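Local coordinates for 16L protein (PDB 6TQP) that probably blocks apoptosis of the infected cell as a poxviral Bcl-2-like protein, most likely by binding pro-apoptotic Bcl-2 relatives, at residues 12-21 / 130-141. Residues are numbered along the deposited sequence; the frame is centred on the assembly and turned at random.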
loop_
_atom_site.group_PDB
_atom_site.type_symbol
_atom_site.label_atom_id
_atom_site.label_comp_id
_atom_site.label_asym_id
_atom_site.label_seq_id
_atom_site.Cartn_x
_atom_site.Cartn_y
_atom_site.Cartn_z
ATOM N N PHE A 12 17.210 1.033 4.398
ATOM C CA PHE A 12 15.940 0.362 4.695
ATOM C C PHE A 12 14.768 0.974 3.935
ATOM O O PHE A 12 13.884 0.249 3.456
ATOM C CB PHE A 12 15.677 0.405 6.199
ATOM C CG PHE A 12 16.640 -0.428 6.994
ATOM C CD1 PHE A 12 17.564 0.164 7.841
ATOM C CD2 PHE A 12 16.640 -1.809 6.866
ATOM C CE1 PHE A 12 18.459 -0.610 8.562
ATOM C CE2 PHE A 12 17.531 -2.585 7.584
ATOM C CZ PHE A 12 18.441 -1.986 8.431
ATOM N N ASN A 13 14.719 2.306 3.839
ATOM C CA ASN A 13 13.650 2.943 3.074
ATOM C C ASN A 13 13.654 2.452 1.633
ATOM O O ASN A 13 12.598 2.134 1.077
ATOM C CB ASN A 13 13.796 4.466 3.118
ATOM C CG ASN A 13 13.598 5.034 4.507
ATOM O OD1 ASN A 13 13.438 4.296 5.478
ATOM N ND2 ASN A 13 13.597 6.359 4.605
ATOM N N ASN A 14 14.839 2.376 1.020
ATOM C CA ASN A 14 14.951 1.876 -0.343
ATOM C C ASN A 14 14.464 0.433 -0.448
ATOM O O ASN A 14 13.807 0.064 -1.429
ATOM C CB ASN A 14 16.397 1.994 -0.806
ATOM C CG ASN A 14 16.581 1.558 -2.241
ATOM O OD1 ASN A 14 16.039 2.169 -3.164
ATOM N ND2 ASN A 14 17.366 0.512 -2.438
ATOM N N SER A 15 14.782 -0.400 0.545
ATOM C CA SER A 15 14.315 -1.787 0.529
ATOM C C SER A 15 12.796 -1.845 0.464
ATOM O O SER A 15 12.219 -2.559 -0.365
ATOM C CB SER A 15 14.815 -2.539 1.770
ATOM O OG SER A 15 16.229 -2.588 1.826
ATOM N N ILE A 16 12.131 -1.094 1.343
ATOM C CA ILE A 16 10.673 -1.087 1.373
ATOM C C ILE A 16 10.107 -0.543 0.066
ATOM O O ILE A 16 9.140 -1.088 -0.479
ATOM C CB ILE A 16 10.173 -0.290 2.600
ATOM C CG1 ILE A 16 10.418 -1.077 3.886
ATOM C CG2 ILE A 16 8.695 0.029 2.496
ATOM C CD1 ILE A 16 9.718 -2.418 3.954
ATOM N N LYS A 17 10.676 0.548 -0.449
ATOM C CA LYS A 17 10.185 1.096 -1.711
ATOM C C LYS A 17 10.254 0.048 -2.817
ATOM O O LYS A 17 9.302 -0.132 -3.582
ATOM C CB LYS A 17 10.987 2.332 -2.109
ATOM C CG LYS A 17 10.431 3.056 -3.347
ATOM C CD LYS A 17 11.454 3.957 -4.020
ATOM C CE LYS A 17 12.493 3.158 -4.788
ATOM N NZ LYS A 17 12.867 3.831 -6.055
ATOM N N ASN A 18 11.385 -0.645 -2.917
ATOM C CA ASN A 18 11.535 -1.668 -3.947
ATOM C C ASN A 18 10.525 -2.782 -3.754
ATOM O O ASN A 18 9.949 -3.287 -4.728
ATOM C CB ASN A 18 12.956 -2.226 -3.927
ATOM C CG ASN A 18 13.945 -1.277 -4.531
ATOM O OD1 ASN A 18 13.564 -0.373 -5.276
ATOM N ND2 ASN A 18 15.226 -1.475 -4.239
ATOM N N VAL A 19 10.280 -3.167 -2.500
ATOM C CA VAL A 19 9.361 -4.270 -2.227
ATOM C C VAL A 19 7.944 -3.894 -2.643
ATOM O O VAL A 19 7.211 -4.704 -3.224
ATOM C CB VAL A 19 9.438 -4.668 -0.737
ATOM C CG1 VAL A 19 8.267 -5.570 -0.357
ATOM C CG2 VAL A 19 10.762 -5.374 -0.440
ATOM N N ILE A 20 7.538 -2.653 -2.370
ATOM C CA ILE A 20 6.166 -2.244 -2.664
ATOM C C ILE A 20 5.928 -2.219 -4.172
ATOM O O ILE A 20 4.910 -2.727 -4.663
ATOM C CB ILE A 20 5.872 -0.886 -2.012
ATOM C CG1 ILE A 20 5.878 -1.047 -0.484
ATOM C CG2 ILE A 20 4.513 -0.340 -2.485
ATOM C CD1 ILE A 20 5.837 0.262 0.272
ATOM N N VAL A 21 6.854 -1.627 -4.923
ATOM C CA VAL A 21 6.700 -1.571 -6.375
ATOM C C VAL A 21 6.646 -2.977 -6.947
ATOM O O VAL A 21 5.803 -3.288 -7.795
ATOM C CB VAL A 21 7.834 -0.742 -7.002
ATOM C CG1 VAL A 21 7.775 -0.798 -8.542
ATOM C CG2 VAL A 21 7.746 0.690 -6.511
ATOM N N ALA A 130 4.738 4.502 -2.799
ATOM C CA ALA A 130 5.789 3.640 -2.262
ATOM C C ALA A 130 6.841 4.468 -1.536
ATOM O O ALA A 130 7.340 4.065 -0.479
ATOM C CB ALA A 130 6.436 2.822 -3.387
ATOM N N LEU A 131 7.186 5.633 -2.090
ATOM C CA LEU A 131 8.174 6.497 -1.454
ATOM C C LEU A 131 7.695 6.941 -0.082
ATOM O O LEU A 131 8.431 6.859 0.908
ATOM C CB LEU A 131 8.454 7.718 -2.328
ATOM C CG LEU A 131 9.444 7.549 -3.470
ATOM C CD1 LEU A 131 9.455 8.798 -4.321
ATOM C CD2 LEU A 131 10.835 7.251 -2.936
ATOM N N LYS A 132 6.453 7.411 -0.005
ATOM C CA LYS A 132 5.926 7.888 1.267
ATOM C C LYS A 132 5.773 6.757 2.270
ATOM O O LYS A 132 6.011 6.948 3.466
ATOM C CB LYS A 132 4.584 8.577 1.057
ATOM C CG LYS A 132 4.665 9.940 0.412
ATOM C CD LYS A 132 5.451 10.956 1.232
ATOM C CE LYS A 132 4.743 11.271 2.535
ATOM N NZ LYS A 132 5.434 12.360 3.277
ATOM N N ILE A 133 5.370 5.571 1.814
ATOM C CA ILE A 133 5.269 4.453 2.744
ATOM C C ILE A 133 6.645 4.089 3.280
ATOM O O ILE A 133 6.783 3.682 4.445
ATOM C CB ILE A 133 4.581 3.251 2.067
ATOM C CG1 ILE A 133 3.112 3.585 1.803
ATOM C CG2 ILE A 133 4.714 2.012 2.924
ATOM C CD1 ILE A 133 2.381 2.521 0.978
ATOM N N SER A 134 7.685 4.264 2.463
ATOM C CA SER A 134 9.039 3.859 2.828
ATOM C C SER A 134 9.697 4.802 3.822
ATOM O O SER A 134 10.731 4.447 4.397
ATOM C CB SER A 134 9.911 3.748 1.575
ATOM O OG SER A 134 10.178 5.020 1.023
ATOM N N GLU A 135 9.139 5.982 4.053
ATOM C CA GLU A 135 9.703 6.852 5.072
ATOM C C GLU A 135 9.522 6.178 6.432
ATOM O O GLU A 135 8.529 5.484 6.669
ATOM C CB GLU A 135 9.024 8.224 5.002
ATOM C CG GLU A 135 9.227 8.938 3.644
ATOM C CD GLU A 135 8.478 10.272 3.535
ATOM O OE1 GLU A 135 7.766 10.630 4.498
ATOM O OE2 GLU A 135 8.612 10.950 2.485
ATOM N N ASN A 136 10.511 6.337 7.312
ATOM C CA ASN A 136 10.479 5.687 8.626
ATOM C C ASN A 136 10.265 4.179 8.499
ATOM O O ASN A 136 9.523 3.569 9.271
ATOM C CB ASN A 136 9.391 6.298 9.499
ATOM C CG ASN A 136 9.395 7.811 9.451
ATOM O OD1 ASN A 136 8.432 8.433 9.001
ATOM N ND2 ASN A 136 10.490 8.408 9.895
ATOM N N SER A 137 10.922 3.564 7.511
ATOM C CA SER A 137 10.697 2.143 7.253
ATOM C C SER A 137 11.046 1.277 8.465
ATOM O O SER A 137 10.494 0.179 8.623
ATOM C CB SER A 137 11.507 1.705 6.029
ATOM O OG SER A 137 12.878 2.040 6.181
ATOM N N GLU A 138 11.964 1.741 9.316
ATOM C CA GLU A 138 12.352 0.974 10.498
ATOM C C GLU A 138 11.132 0.562 11.316
ATOM O O GLU A 138 11.024 -0.588 11.762
ATOM C CB GLU A 138 13.319 1.798 11.355
ATOM C CG GLU A 138 14.778 1.707 10.926
ATOM C CD GLU A 138 15.730 2.367 11.921
ATOM O OE1 GLU A 138 15.273 3.209 12.729
ATOM O OE2 GLU A 138 16.937 2.038 11.899
ATOM N N ASP A 139 10.201 1.497 11.527
ATOM C CA ASP A 139 8.991 1.178 12.277
ATOM C C ASP A 139 8.137 0.157 11.541
ATOM O O ASP A 139 7.557 -0.738 12.162
ATOM C CB ASP A 139 8.187 2.447 12.543
ATOM C CG ASP A 139 8.954 3.453 13.369
ATOM O OD1 ASP A 139 9.794 3.021 14.188
ATOM O OD2 ASP A 139 8.726 4.670 13.192
ATOM N N LEU A 140 8.043 0.271 10.216
ATOM C CA LEU A 140 7.260 -0.703 9.466
ATOM C C LEU A 140 7.924 -2.075 9.507
ATOM O O LEU A 140 7.252 -3.096 9.684
ATOM C CB LEU A 140 7.073 -0.229 8.025
ATOM C CG LEU A 140 6.415 -1.198 7.041
ATOM C CD1 LEU A 140 5.038 -1.621 7.527
ATOM C CD2 LEU A 140 6.317 -0.520 5.697
ATOM N N ILE A 141 9.246 -2.115 9.352
ATOM C CA ILE A 141 9.949 -3.391 9.379
ATOM C C ILE A 141 9.773 -4.061 10.737
ATOM O O ILE A 141 9.474 -5.259 10.823
ATOM C CB ILE A 141 11.430 -3.173 9.013
ATOM C CG1 ILE A 141 11.544 -2.770 7.530
ATOM C CG2 ILE A 141 12.264 -4.441 9.301
ATOM C CD1 ILE A 141 12.940 -2.370 7.085
HETATM O O HOH W 1 12.861 8.180 6.670
#
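Two first torsions bring N13 and S137 together. CG of N13 is anti to the carbonyl carbon, which swings the amide toward the turn joining helices 120-134 and 137-148, while OG of S137 is tucked between its backbone N and carbonyl carbon (chi1 54°), facing helix 12-27. The hydroxyl donates to the amide oxygen, with S137 OG modelled 2.4 Å from N13 OD1, a distance so short that its exact value is doubtful. S137 N adds a weak bond to the same oxygen, at 3.3 Å from N13 OD1. The other end of the amide is used as well: N13 ND2 gives a hydrogen to a water, 2.8 Å away, that also accepts from N136 N. The asparagine thus spans the type II beta turn from S134 to S137, a worked example of one side chain bonded to a hydroxyl and, weakly or through water, to the backbone of a helix-helix junction.

I16 enters as a knob into the hole formed by S134, S137, L140 and I141; its CG1 rests 3.7 Å from S137 CB, and its CG2 reaches L140. On one side F12 crosses I141 at about a right angle, with F12 CD2 3.7 Å from I141 CD1, and Y39 of helix 38-68 touches both. Toward the other end I20 CD1 presses on I133 CG2 at 3.4 Å, tight for two carbons, beside I103 of helix 96-113. K17 lays its methylene CD along L131 CD2.

Helix 12-27 therefore bridges the last two helices of this all-helical Bcl-2-like fold; segment 12-21 runs at 140° to 130-134 and 63° to 137-141. Engaging both ends of the amide probably limits its rotation and helps tie the start of helix 12-27 to the turn, although N13 OD1 also lies an unfavourable 2.9 Å from S134 O, two acceptors face to face.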